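Long-range contacts in probable chitinase A (PDB 4TX8), which probably hydrolyses chitin as an endo-acting family 18 glycoside hydrolase that also carries a carbohydrate-binding module: residues K106-G111 / A390-M395; D132-V137 / K173-V178; L252-E257 / D284-I289; L340-V345 / Q386-F391. All coordinates share one frame; numbering follows the deposited sequence.

All four contacts belong to one (beta/alpha)8 barrel, the fold of GH18 enzymes. Contact 1 pairs its first strand with its last, contact 2 the second with the third, and contact 3 the fifth with the sixth; contact 4 joins the loops leading into the seventh and eighth. Contacts 1 and 4 share A390 and F391, and their centres are 10 Å apart. Contact 3 meets contact 4 through a probable hydrogen bond, I289 N to Q344 O at 2.7 Å. A255 of contact 3 binds calcium with D218 and E220, acidic residues that probably belong to the family's DXXDXDXE active-site motif. Contact 1 approaches this site through M395, whose side chain lies about 4 Å from that of A255.

Contact 1. Residues K106-G111 / A390-M395; sequences KHALVG and AFRGVM
A108 and R392 begin the parallel pairing that closes a TIM barrel, the first strand of the ring lying beside the last. R392 O receives A108 N at 2.6 Å; A108 O then receives V394 N, and V394 O receives V110 N at 2.7 Å. All three bonds are nearly straight, making this ladder the tight part of the contact. Toward the barrel interior, V110 CB meets M395 CB at 4.0 Å, and M395 continues toward H290 and A255. On the outer face L109 CD2 reaches V394 CG1 at 4.4 Å, under helices 363-375 and 410-417. The backbone of G393 (phi 138°) by itself calls for glycine: a beta-carbon would hit the preceding carbonyl oxygen and A108 O.

The N-terminal end is looser and wetter at K106 and A390. K106, extended and exposed, passes with CE 4.2 Å from A390 CA, and a water donates to both K106 O and A390 O. The same water lies over the guanidinium of R392, which is buried and held; its chain bends about CB-CG and CG-CD, with NE on D343 O and NH1 on A105 O. H107 NE2 is taken by P389 O, while H107 CD2 meets F391 O in the ring plane, 3.1 Å away.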
loop_
_atom_site.group_PDB
_atom_site.type_symbol
_atom_site.label_atom_id
_atom_site.label_comp_id
_atom_site.label_asym_id
_atom_site.label_seq_id
_atom_site.Cartn_x
_atom_site.Cartn_y
_atom_site.Cartn_z
ATOM N N LYS A 106 0.044 -15.038 5.715
ATOM C CA LYS A 106 -0.807 -15.664 4.706
ATOM C C LYS A 106 -1.938 -14.730 4.295
ATOM O O LYS A 106 -2.199 -14.536 3.110
ATOM C CB LYS A 106 -1.378 -16.986 5.226
ATOM C CG LYS A 106 -2.222 -17.739 4.207
ATOM C CD LYS A 106 -2.839 -18.994 4.810
ATOM C CE LYS A 106 -3.644 -19.769 3.774
ATOM N NZ LYS A 106 -4.378 -20.921 4.377
ATOM N N HIS A 107 -2.597 -14.145 5.288
ATOM C CA HIS A 107 -3.599 -13.123 5.037
ATOM C C HIS A 107 -3.104 -11.819 5.641
ATOM O O HIS A 107 -3.245 -11.578 6.839
ATOM C CB HIS A 107 -4.951 -13.543 5.607
ATOM C CG HIS A 107 -5.433 -14.856 5.079
ATOM N ND1 HIS A 107 -5.822 -15.894 5.898
ATOM C CD2 HIS A 107 -5.566 -15.310 3.809
ATOM C CE1 HIS A 107 -6.182 -16.927 5.157
ATOM N NE2 HIS A 107 -6.036 -16.598 3.885
ATOM N N ALA A 108 -2.510 -10.987 4.793
ATOM C CA ALA A 108 -1.725 -9.853 5.256
ATOM C C ALA A 108 -2.471 -8.529 5.188
ATOM O O ALA A 108 -3.289 -8.304 4.292
ATOM C CB ALA A 108 -0.435 -9.760 4.447
ATOM N N LEU A 109 -2.184 -7.663 6.154
ATOM C CA LEU A 109 -2.564 -6.261 6.083
ATOM C C LEU A 109 -1.305 -5.474 5.738
ATOM O O LEU A 109 -0.350 -5.443 6.517
ATOM C CB LEU A 109 -3.165 -5.769 7.403
ATOM C CG LEU A 109 -4.208 -4.639 7.399
ATOM C CD1 LEU A 109 -4.087 -3.790 8.659
ATOM C CD2 LEU A 109 -4.159 -3.763 6.151
ATOM N N VAL A 110 -1.305 -4.858 4.560
ATOM C CA VAL A 110 -0.170 -4.082 4.081
ATOM C C VAL A 110 -0.489 -2.596 4.190
ATOM O O VAL A 110 -1.565 -2.165 3.783
ATOM C CB VAL A 110 0.174 -4.429 2.615
ATOM C CG1 VAL A 110 1.331 -3.575 2.114
ATOM C CG2 VAL A 110 0.488 -5.914 2.475
ATOM N N GLY A 111 0.437 -1.818 4.743
ATOM C CA GLY A 111 0.225 -0.389 4.881
ATOM C C GLY A 111 1.478 0.436 4.662
ATOM O O GLY A 111 2.595 -0.042 4.878
ATOM N N ALA A 390 -6.037 -18.933 -0.242
ATOM C CA ALA A 390 -4.725 -18.330 -0.025
ATOM C C ALA A 390 -4.617 -16.897 -0.556
ATOM O O ALA A 390 -3.509 -16.389 -0.723
ATOM C CB ALA A 390 -3.641 -19.197 -0.653
ATOM N N PHE A 391 -5.752 -16.251 -0.821
ATOM C CA PHE A 391 -5.749 -14.846 -1.233
ATOM C C PHE A 391 -4.970 -14.018 -0.211
ATOM O O PHE A 391 -5.208 -14.133 0.989
ATOM C CB PHE A 391 -7.177 -14.313 -1.385
ATOM C CG PHE A 391 -7.244 -12.911 -1.925
ATOM C CD1 PHE A 391 -7.097 -12.670 -3.282
ATOM C CD2 PHE A 391 -7.444 -11.834 -1.075
ATOM C CE1 PHE A 391 -7.150 -11.379 -3.782
ATOM C CE2 PHE A 391 -7.500 -10.539 -1.569
ATOM C CZ PHE A 391 -7.352 -10.312 -2.923
ATOM N N ARG A 392 -4.032 -13.201 -0.688
ATOM C CA ARG A 392 -3.044 -12.578 0.195
ATOM C C ARG A 392 -3.631 -11.522 1.135
ATOM O O ARG A 392 -3.260 -11.465 2.306
ATOM C CB ARG A 392 -1.907 -11.962 -0.623
ATOM C CG ARG A 392 -0.766 -11.405 0.229
ATOM C CD ARG A 392 -0.111 -12.488 1.094
ATOM N NE ARG A 392 0.696 -13.417 0.304
ATOM C CZ ARG A 392 1.569 -14.280 0.816
ATOM N NH1 ARG A 392 1.758 -14.341 2.128
ATOM N NH2 ARG A 392 2.259 -15.084 0.016
ATOM N N GLY A 393 -4.533 -10.679 0.638
ATOM C CA GLY A 393 -5.230 -9.766 1.527
ATOM C C GLY A 393 -5.454 -8.331 1.082
ATOM O O GLY A 393 -5.978 -8.074 -0.006
ATOM N N VAL A 394 -5.066 -7.393 1.945
ATOM C CA VAL A 394 -5.445 -5.990 1.802
ATOM C C VAL A 394 -4.258 -5.036 1.949
ATOM O O VAL A 394 -3.435 -5.186 2.855
ATOM C CB VAL A 394 -6.521 -5.605 2.850
ATOM C CG1 VAL A 394 -6.927 -4.140 2.714
ATOM C CG2 VAL A 394 -7.744 -6.511 2.730
ATOM N N MET A 395 -4.173 -4.057 1.050
ATOM C CA MET A 395 -3.227 -2.953 1.193
ATOM C C MET A 395 -3.985 -1.651 1.409
ATOM O O MET A 395 -5.074 -1.468 0.862
ATOM C CB MET A 395 -2.320 -2.841 -0.039
ATOM C CG MET A 395 -1.382 -1.630 -0.052
ATOM S SD MET A 395 -2.141 -0.098 -0.664
ATOM C CE MET A 395 -1.715 -0.161 -2.410
HETATM O O HOH W 1 -1.373 -16.088 1.045
#

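Contact 2. Residues D132-V137 / K173-V178; sequences DWDVIV and KGKKVV
W133 and K175 meet just before the point where two parallel barrel strands begin to pair, and the lysine can be followed atom by atom. K175 CB rests 3.7 Å from D134 O. The next atom, CG, comes to 3.1 Å from W133 O, and the chain then curls about that carbonyl: a bend at chi2 (90°) turns CD to 3.8 Å from W133 O, with CE back at 3.3 Å. A second bend, chi4 at 64°, brings NZ round to donate to W133 O at 2.7 Å, from a position tilted 33° out of the carbonyl plane. The ammonium also donates to A131 O and to a water that bridges to D134 OD1; the carboxylate itself stays beyond salt-bridge distance, with OD2 taking L109 N. A buried chain thus has its charged tip satisfied largely by backbone oxygens.

Beyond this point the strands run in register. D134 O accepts K176 N, K176 O accepts I136 N at 2.7 Å, and I136 O accepts V178 N. V135 CG1 and V178 CG1 touch at 3.8 Å on the face lining the barrel, and V137 CG1 meets V178 CG2 there too.

G174, the C-prime residue of a Schellman motif, ends helix 160-171 and delivers the chain to strand 176-182, completing a beta-alpha-beta crossover. Strand 108-114 flanks strand 135-143 on its other edge, while I136 packs outward against I399 of helix 399-404.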
loop_
_atom_site.group_PDB
_atom_site.type_symbol
_atom_site.label_atom_id
_atom_site.label_comp_id
_atom_site.label_asym_id
_atom_site.label_seq_id
_atom_site.Cartn_x
_atom_site.Cartn_y
_atom_site.Cartn_z
ATOM N N ASP A 132 -1.293 -4.893 14.192
ATOM C CA ASP A 132 -2.263 -5.280 13.166
ATOM C C ASP A 132 -1.674 -5.241 11.755
ATOM O O ASP A 132 -2.242 -5.812 10.826
ATOM C CB ASP A 132 -3.502 -4.381 13.226
ATOM C CG ASP A 132 -4.440 -4.750 14.358
ATOM O OD1 ASP A 132 -4.503 -5.947 14.715
ATOM O OD2 ASP A 132 -5.120 -3.842 14.885
ATOM N N TRP A 133 -0.544 -4.561 11.594
ATOM C CA TRP A 133 0.106 -4.468 10.290
ATOM C C TRP A 133 1.086 -5.621 10.076
ATOM O O TRP A 133 1.905 -5.911 10.942
ATOM C CB TRP A 133 0.825 -3.124 10.151
ATOM C CG TRP A 133 -0.093 -1.954 10.321
ATOM C CD1 TRP A 133 -0.277 -1.209 11.452
ATOM C CD2 TRP A 133 -0.969 -1.401 9.331
ATOM N NE1 TRP A 133 -1.208 -0.222 11.224
ATOM C CE2 TRP A 133 -1.649 -0.318 9.930
ATOM C CE3 TRP A 133 -1.244 -1.713 7.994
ATOM C CZ2 TRP A 133 -2.587 0.451 9.239
ATOM C CZ3 TRP A 133 -2.175 -0.947 7.309
ATOM C CH2 TRP A 133 -2.833 0.123 7.932
ATOM N N ASP A 134 0.996 -6.274 8.919
ATOM C CA ASP A 134 1.852 -7.420 8.616
ATOM C C ASP A 134 3.009 -7.037 7.705
ATOM O O ASP A 134 4.086 -7.627 7.775
ATOM C CB ASP A 134 1.037 -8.538 7.970
ATOM C CG ASP A 134 -0.052 -9.054 8.881
ATOM O OD1 ASP A 134 0.279 -9.507 9.996
ATOM O OD2 ASP A 134 -1.239 -8.992 8.489
ATOM N N VAL A 135 2.775 -6.064 6.832
ATOM C CA VAL A 135 3.838 -5.532 5.990
ATOM C C VAL A 135 3.857 -4.018 6.121
ATOM O O VAL A 135 2.860 -3.345 5.855
ATOM C CB VAL A 135 3.673 -5.927 4.508
ATOM C CG1 VAL A 135 4.834 -5.386 3.689
ATOM C CG2 VAL A 135 3.585 -7.445 4.364
ATOM N N ILE A 136 4.994 -3.493 6.560
ATOM C CA ILE A 136 5.164 -2.059 6.738
ATOM C C ILE A 136 5.975 -1.495 5.579
ATOM O O ILE A 136 7.162 -1.788 5.441
ATOM C CB ILE A 136 5.864 -1.741 8.071
ATOM C CG1 ILE A 136 5.101 -2.384 9.233
ATOM C CG2 ILE A 136 5.982 -0.241 8.263
ATOM C CD1 ILE A 136 5.878 -2.419 10.532
ATOM N N VAL A 137 5.328 -0.694 4.738
ATOM C CA VAL A 137 5.983 -0.166 3.548
ATOM C C VAL A 137 6.441 1.270 3.751
ATOM O O VAL A 137 5.623 2.185 3.834
ATOM C CB VAL A 137 5.060 -0.221 2.322
ATOM C CG1 VAL A 137 5.835 0.157 1.074
ATOM C CG2 VAL A 137 4.453 -1.607 2.174
ATOM N N LYS A 173 8.952 -9.793 15.027
ATOM C CA LYS A 173 7.551 -10.099 15.297
ATOM C C LYS A 173 6.850 -10.654 14.059
ATOM O O LYS A 173 5.628 -10.797 14.043
ATOM C CB LYS A 173 6.814 -8.853 15.799
ATOM C CG LYS A 173 7.316 -8.336 17.137
ATOM C CD LYS A 173 6.422 -7.237 17.689
ATOM C CE LYS A 173 7.163 -5.910 17.780
ATOM N NZ LYS A 173 6.362 -4.865 18.480
ATOM N N GLY A 174 7.625 -10.956 13.022
ATOM C CA GLY A 174 7.075 -11.549 11.816
ATOM C C GLY A 174 6.632 -10.567 10.745
ATOM O O GLY A 174 6.108 -10.973 9.708
ATOM N N LYS A 175 6.837 -9.275 10.983
ATOM C CA LYS A 175 6.484 -8.264 9.992
ATOM C C LYS A 175 7.561 -8.126 8.922
ATOM O O LYS A 175 8.736 -8.392 9.166
ATOM C CB LYS A 175 6.252 -6.900 10.652
ATOM C CG LYS A 175 4.913 -6.743 11.358
ATOM C CD LYS A 175 4.990 -7.165 12.815
ATOM C CE LYS A 175 3.723 -6.794 13.574
ATOM N NZ LYS A 175 2.520 -7.508 13.054
ATOM N N LYS A 176 7.150 -7.709 7.732
ATOM C CA LYS A 176 8.094 -7.325 6.690
ATOM C C LYS A 176 8.182 -5.806 6.635
ATOM O O LYS A 176 7.178 -5.113 6.811
ATOM C CB LYS A 176 7.675 -7.886 5.330
ATOM C CG LYS A 176 7.684 -9.401 5.258
ATOM C CD LYS A 176 9.087 -9.945 5.463
ATOM C CE LYS A 176 9.085 -11.459 5.517
ATOM N NZ LYS A 176 10.431 -12.003 5.850
ATOM N N VAL A 177 9.385 -5.292 6.411
ATOM C CA VAL A 177 9.589 -3.858 6.261
ATOM C C VAL A 177 10.256 -3.594 4.920
ATOM O O VAL A 177 11.416 -3.951 4.714
ATOM C CB VAL A 177 10.450 -3.274 7.394
ATOM C CG1 VAL A 177 10.557 -1.762 7.249
ATOM C CG2 VAL A 177 9.869 -3.645 8.754
ATOM N N VAL A 178 9.522 -2.981 4.000
ATOM C CA VAL A 178 10.037 -2.809 2.650
ATOM C C VAL A 178 10.098 -1.330 2.267
ATOM O O VAL A 178 9.372 -0.501 2.814
ATOM C CB VAL A 178 9.187 -3.617 1.625
ATOM C CG1 VAL A 178 8.285 -4.608 2.350
ATOM C CG2 VAL A 178 8.366 -2.712 0.733
HETATM O O HOH W 2 4.035 -10.561 7.722
HETATM O O HOH W 3 2.864 -10.242 11.838
#

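Contact 3. Residues L252-E257 / D284-I289; sequences LSMAPE and DDLSVI. With CA (calcium ion), chain D.
S287 holds OG anti to its carbonyl carbon (chi1 -50°), and this rotation presents the hydroxyl oxygen to L252 N, which donates to it at 2.9 Å along an almost perfectly straight line. In L286 the first torsion instead sets CG anti to the backbone N (chi1 178°), and CD1 beyond it lies 3.9 Å from M254 CG, the two side chains running obliquely to each other.

L252 O is the shared acceptor. S287 N reaches it at 2.8 Å in the carbonyl plane, and V288 N adds a weak bond at 3.4 Å. Two successive amides and a serine hydroxyl therefore engage the backbone of one leucine, an example of a side chain extending a strand pairing past its regular end. Farther along, M254 N donates to V288 O at 3.2 Å in ordinary parallel fashion. On the outer face M254 CB packs with I289 CG1; on the inner one, S253 CB meets V288 CG1, while S253 OG turns to D216. The P256 ring crosses I289 at about a right angle, with P256 CG 4.0 Å from I289 CD1.

Just past the C-terminal end of strand 251-254, A255 O binds calcium at 2.4 Å. D218 and E220 are further ligands, and a coordinated water lies within hydrogen-bonding distance of E257 OE2, which places E257 in the second shell.

The pairing joins the ends of a beta-alpha-beta unit: helix 276-281 lies over M254 and I289 through I279, and strand 214-218 borders strand 251-254 on its other side.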
loop_
_atom_site.group_PDB
_atom_site.type_symbol
_atom_site.label_atom_id
_atom_site.label_comp_id
_atom_site.label_asym_id
_atom_site.label_seq_id
_atom_site.Cartn_x
_atom_site.Cartn_y
_atom_site.Cartn_z
ATOM N N LEU A 252 9.230 -8.458 -3.008
ATOM C CA LEU A 252 8.873 -7.578 -4.114
ATOM C C LEU A 252 7.369 -7.358 -4.182
ATOM O O LEU A 252 6.605 -8.304 -4.356
ATOM C CB LEU A 252 9.373 -8.144 -5.446
ATOM C CG LEU A 252 8.913 -7.389 -6.699
ATOM C CD1 LEU A 252 9.433 -5.952 -6.702
ATOM C CD2 LEU A 252 9.337 -8.123 -7.965
ATOM N N SER A 253 6.948 -6.105 -4.046
ATOM C CA SER A 253 5.542 -5.777 -4.220
ATOM C C SER A 253 5.357 -4.678 -5.255
ATOM O O SER A 253 6.280 -3.918 -5.548
ATOM C CB SER A 253 4.908 -5.357 -2.893
ATOM O OG SER A 253 5.491 -4.166 -2.397
ATOM N N MET A 254 4.155 -4.617 -5.814
ATOM C CA MET A 254 3.798 -3.597 -6.788
ATOM C C MET A 254 2.466 -2.980 -6.410
ATOM O O MET A 254 1.543 -3.685 -5.999
ATOM C CB MET A 254 3.708 -4.183 -8.196
ATOM C CG MET A 254 4.947 -4.923 -8.659
ATOM S SD MET A 254 4.623 -5.754 -10.224
ATOM C CE MET A 254 6.218 -6.536 -10.517
ATOM N N ALA A 255 2.358 -1.666 -6.562
ATOM C CA ALA A 255 1.099 -0.988 -6.282
ATOM C C ALA A 255 0.670 -0.066 -7.420
ATOM O O ALA A 255 0.499 1.129 -7.211
ATOM C CB ALA A 255 1.207 -0.200 -4.982
ATOM N N PRO A 256 0.476 -0.620 -8.626
ATOM C CA PRO A 256 0.063 0.254 -9.727
ATOM C C PRO A 256 -1.432 0.565 -9.689
ATOM O O PRO A 256 -2.215 -0.225 -9.163
ATOM C CB PRO A 256 0.423 -0.562 -10.968
ATOM C CG PRO A 256 0.309 -1.972 -10.525
ATOM C CD PRO A 256 0.593 -2.025 -9.053
ATOM N N GLU A 257 -1.811 1.716 -10.231
ATOM C CA GLU A 257 -3.213 2.088 -10.360
ATOM C C GLU A 257 -3.859 1.224 -11.435
ATOM O O GLU A 257 -3.193 0.837 -12.397
ATOM C CB GLU A 257 -3.333 3.575 -10.689
ATOM C CG GLU A 257 -2.581 4.448 -9.695
ATOM C CD GLU A 257 -2.543 5.911 -10.086
ATOM O OE1 GLU A 257 -3.587 6.450 -10.507
ATOM O OE2 GLU A 257 -1.460 6.523 -9.967
ATOM N N ASP A 284 7.671 -14.551 -11.370
ATOM C CA ASP A 284 8.328 -15.552 -10.532
ATOM C C ASP A 284 8.879 -14.931 -9.252
ATOM O O ASP A 284 9.115 -15.626 -8.264
ATOM C CB ASP A 284 9.457 -16.246 -11.296
ATOM C CG ASP A 284 8.949 -17.099 -12.445
ATOM O OD1 ASP A 284 7.826 -17.636 -12.338
ATOM O OD2 ASP A 284 9.673 -17.230 -13.455
ATOM N N ASP A 285 9.077 -13.617 -9.274
ATOM C CA ASP A 285 9.692 -12.916 -8.152
ATOM C C ASP A 285 8.689 -12.110 -7.334
ATOM O O ASP A 285 8.997 -11.666 -6.229
ATOM C CB ASP A 285 10.798 -11.994 -8.663
ATOM C CG ASP A 285 11.904 -12.753 -9.363
ATOM O OD1 ASP A 285 12.418 -13.720 -8.768
ATOM O OD2 ASP A 285 12.248 -12.392 -10.509
ATOM N N LEU A 286 7.494 -11.920 -7.883
ATOM C CA LEU A 286 6.482 -11.075 -7.254
ATOM C C LEU A 286 5.923 -11.690 -5.971
ATOM O O LEU A 286 5.330 -12.768 -6.002
ATOM C CB LEU A 286 5.347 -10.802 -8.244
ATOM C CG LEU A 286 4.157 -9.975 -7.758
ATOM C CD1 LEU A 286 4.595 -8.578 -7.347
ATOM C CD2 LEU A 286 3.092 -9.911 -8.841
ATOM N N SER A 287 6.112 -11.002 -4.846
ATOM C CA SER A 287 5.559 -11.458 -3.572
ATOM C C SER A 287 4.066 -11.156 -3.499
ATOM O O SER A 287 3.263 -12.025 -3.153
ATOM C CB SER A 287 6.282 -10.806 -2.391
ATOM O OG SER A 287 7.687 -10.921 -2.514
ATOM N N VAL A 288 3.698 -9.916 -3.814
ATOM C CA VAL A 288 2.290 -9.538 -3.880
ATOM C C VAL A 288 2.092 -8.292 -4.738
ATOM O O VAL A 288 2.871 -7.346 -4.671
ATOM C CB VAL A 288 1.689 -9.292 -2.463
ATOM C CG1 VAL A 288 2.461 -8.213 -1.716
ATOM C CG2 VAL A 288 0.209 -8.929 -2.554
ATOM N N ILE A 289 1.063 -8.305 -5.576
ATOM C CA ILE A 289 0.644 -7.078 -6.229
ATOM C C ILE A 289 -0.677 -6.634 -5.623
ATOM O O ILE A 289 -1.631 -7.407 -5.545
ATOM C CB ILE A 289 0.504 -7.230 -7.761
ATOM C CG1 ILE A 289 -0.067 -5.942 -8.362
ATOM C CG2 ILE A 289 -0.360 -8.437 -8.125
ATOM C CD1 ILE A 289 -0.100 -5.925 -9.871
HETATM CA CA CA D . 1.046 3.362 -7.936
HETATM O O HOH W 4 0.494 5.848 -7.915
#

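Contact 4. Residues L340-V345 / Q386-F391; sequences LRPDQV and QAYPAF
D343, whose CA lies 3.2 Å from A390 O, has its carboxylate gripped side-on by R341. R341 NE donates to D343 OD2 at 2.8 Å in the guanidinium plane, and R341 NH2 donates to D343 OD1 at 2.9 Å from a slightly tilted position; each oxygen uses its syn lone pair. This salt bridge lies within 340-345, and it is aided by chi1 of D343 at 64°, which puts CG between the backbone N and the carbonyl carbon. Q344 reinforces the same fold-back: its OE1 accepts R341 N, and its CD lies over one face of the guanidinium, offset toward the rim.

Across the contact the interactions are mostly van der Waals. The P342 ring runs at about a right angle to the Y388 side chain, P342 CG coming 3.8 Å from Y388 CD1 and P342 CB close to Y388 CB. P342 O meets F391 CA in a CA-H...O contact of 3.5 Å.

Both segments are loops at the N-terminal end of the TIM-barrel strands. P342 to Q344 form a short 3-10 turn leading into strand 345-350, and Y388 to F391 a type I turn shortly before strand 393-397, so two turns pack where neighbouring strands are about to pair.

Deeper in, V345 O stands over one face of the F391 ring, displaced toward the rim and 3.4 Å from F391 CE1. V345 CG1 touches that same F391 CE1 at 3.8 Å. Helix 313-325 backs V345 with L323 and I324, and helix 363-375 meets F391 through L373 and T374.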
loop_
_atom_site.group_PDB
_atom_site.type_symbol
_atom_site.label_atom_id
_atom_site.label_comp_id
_atom_site.label_asym_id
_atom_site.label_seq_id
_atom_site.Cartn_x
_atom_site.Cartn_y
_atom_site.Cartn_z
ATOM N N LEU A 340 -2.064 -14.847 -11.978
ATOM C CA LEU A 340 -1.113 -15.055 -10.893
ATOM C C LEU A 340 -1.699 -15.990 -9.844
ATOM O O LEU A 340 -2.899 -16.256 -9.844
ATOM C CB LEU A 340 -0.740 -13.722 -10.242
ATOM C CG LEU A 340 -0.062 -12.674 -11.124
ATOM C CD1 LEU A 340 -0.156 -11.297 -10.480
ATOM C CD2 LEU A 340 1.389 -13.058 -11.366
ATOM N N ARG A 341 -0.853 -16.480 -8.943
ATOM C CA ARG A 341 -1.337 -17.238 -7.797
ATOM C C ARG A 341 -2.108 -16.314 -6.864
ATOM O O ARG A 341 -1.774 -15.135 -6.747
ATOM C CB ARG A 341 -0.182 -17.893 -7.042
ATOM C CG ARG A 341 0.640 -18.879 -7.855
ATOM C CD ARG A 341 1.608 -19.617 -6.945
ATOM N NE ARG A 341 2.269 -18.692 -6.032
ATOM C CZ ARG A 341 3.418 -18.082 -6.293
ATOM N NH1 ARG A 341 4.045 -18.313 -7.439
ATOM N NH2 ARG A 341 3.942 -17.249 -5.408
ATOM N N PRO A 342 -3.145 -16.844 -6.198
ATOM C CA PRO A 342 -3.892 -16.053 -5.213
ATOM C C PRO A 342 -2.999 -15.457 -4.124
ATOM O O PRO A 342 -3.280 -14.351 -3.662
ATOM C CB PRO A 342 -4.868 -17.070 -4.621
ATOM C CG PRO A 342 -5.083 -18.059 -5.729
ATOM C CD PRO A 342 -3.757 -18.165 -6.429
ATOM N N ASP A 343 -1.935 -16.156 -3.735
ATOM C CA ASP A 343 -1.048 -15.646 -2.691
ATOM C C ASP A 343 -0.221 -14.452 -3.170
ATOM O O ASP A 343 0.480 -13.822 -2.377
ATOM C CB ASP A 343 -0.117 -16.751 -2.173
ATOM C CG ASP A 343 0.832 -17.277 -3.241
ATOM O OD1 ASP A 343 1.829 -16.590 -3.554
ATOM O OD2 ASP A 343 0.595 -18.391 -3.750
ATOM N N GLN A 344 -0.306 -14.144 -4.463
ATOM C CA GLN A 344 0.422 -13.018 -5.044
ATOM C C GLN A 344 -0.466 -11.800 -5.250
ATOM O O GLN A 344 -0.022 -10.782 -5.784
ATOM C CB GLN A 344 1.036 -13.403 -6.389
ATOM C CG GLN A 344 2.174 -14.396 -6.323
ATOM C CD GLN A 344 2.682 -14.751 -7.705
ATOM O OE1 GLN A 344 1.992 -15.413 -8.479
ATOM N NE2 GLN A 344 3.886 -14.293 -8.031
ATOM N N VAL A 345 -1.728 -11.906 -4.848
ATOM C CA VAL A 345 -2.692 -10.859 -5.155
ATOM C C VAL A 345 -3.392 -10.325 -3.908
ATOM O O VAL A 345 -3.865 -11.086 -3.062
ATOM C CB VAL A 345 -3.754 -11.362 -6.159
ATOM C CG1 VAL A 345 -4.726 -10.247 -6.521
ATOM C CG2 VAL A 345 -3.082 -11.908 -7.417
ATOM N N GLN A 386 -13.748 -20.332 -8.442
ATOM C CA GLN A 386 -13.497 -21.172 -7.282
ATOM C C GLN A 386 -13.000 -20.302 -6.136
ATOM O O GLN A 386 -12.554 -19.176 -6.353
ATOM C CB GLN A 386 -12.481 -22.267 -7.607
ATOM C CG GLN A 386 -11.221 -21.765 -8.300
ATOM C CD GLN A 386 -10.118 -22.809 -8.332
ATOM O OE1 GLN A 386 -9.947 -23.576 -7.385
ATOM N NE2 GLN A 386 -9.365 -22.842 -9.425
ATOM N N ALA A 387 -13.085 -20.820 -4.917
ATOM C CA ALA A 387 -12.606 -20.093 -3.753
ATOM C C ALA A 387 -11.088 -19.968 -3.790
ATOM O O ALA A 387 -10.401 -20.841 -4.323
ATOM C CB ALA A 387 -13.055 -20.781 -2.474
ATOM N N TYR A 388 -10.573 -18.872 -3.242
ATOM C CA TYR A 388 -9.133 -18.688 -3.108
ATOM C C TYR A 388 -8.749 -18.588 -1.641
ATOM O O TYR A 388 -8.602 -17.483 -1.112
ATOM C CB TYR A 388 -8.661 -17.435 -3.844
ATOM C CG TYR A 388 -9.169 -17.310 -5.257
ATOM C CD1 TYR A 388 -8.808 -18.231 -6.233
ATOM C CD2 TYR A 388 -9.996 -16.258 -5.621
ATOM C CE1 TYR A 388 -9.269 -18.111 -7.526
ATOM C CE2 TYR A 388 -10.459 -16.131 -6.908
ATOM C CZ TYR A 388 -10.093 -17.057 -7.855
ATOM O OH TYR A 388 -10.560 -16.923 -9.136
ATOM N N PRO A 389 -8.581 -19.741 -0.977
ATOM C CA PRO A 389 -8.244 -19.743 0.451
ATOM C C PRO A 389 -6.903 -19.072 0.758
ATOM O O PRO A 389 -6.680 -18.673 1.901
ATOM C CB PRO A 389 -8.207 -21.238 0.804
ATOM C CG PRO A 389 -8.059 -21.953 -0.504
ATOM C CD PRO A 389 -8.759 -21.103 -1.512
ATOM N N ALA A 390 -6.037 -18.933 -0.242
ATOM C CA ALA A 390 -4.725 -18.330 -0.025
ATOM C C ALA A 390 -4.617 -16.897 -0.556
ATOM O O ALA A 390 -3.509 -16.389 -0.723
ATOM C CB ALA A 390 -3.641 -19.197 -0.653
ATOM N N PHE A 391 -5.752 -16.251 -0.821
ATOM C CA PHE A 391 -5.749 -14.846 -1.233
ATOM C C PHE A 391 -4.970 -14.018 -0.211
ATOM O O PHE A 391 -5.208 -14.133 0.989
ATOM C CB PHE A 391 -7.177 -14.313 -1.385
ATOM C CG PHE A 391 -7.244 -12.911 -1.925
ATOM C CD1 PHE A 391 -7.097 -12.670 -3.282
ATOM C CD2 PHE A 391 -7.444 -11.834 -1.075
ATOM C CE1 PHE A 391 -7.150 -11.379 -3.782
ATOM C CE2 PHE A 391 -7.500 -10.539 -1.569
ATOM C CZ PHE A 391 -7.352 -10.312 -2.923
#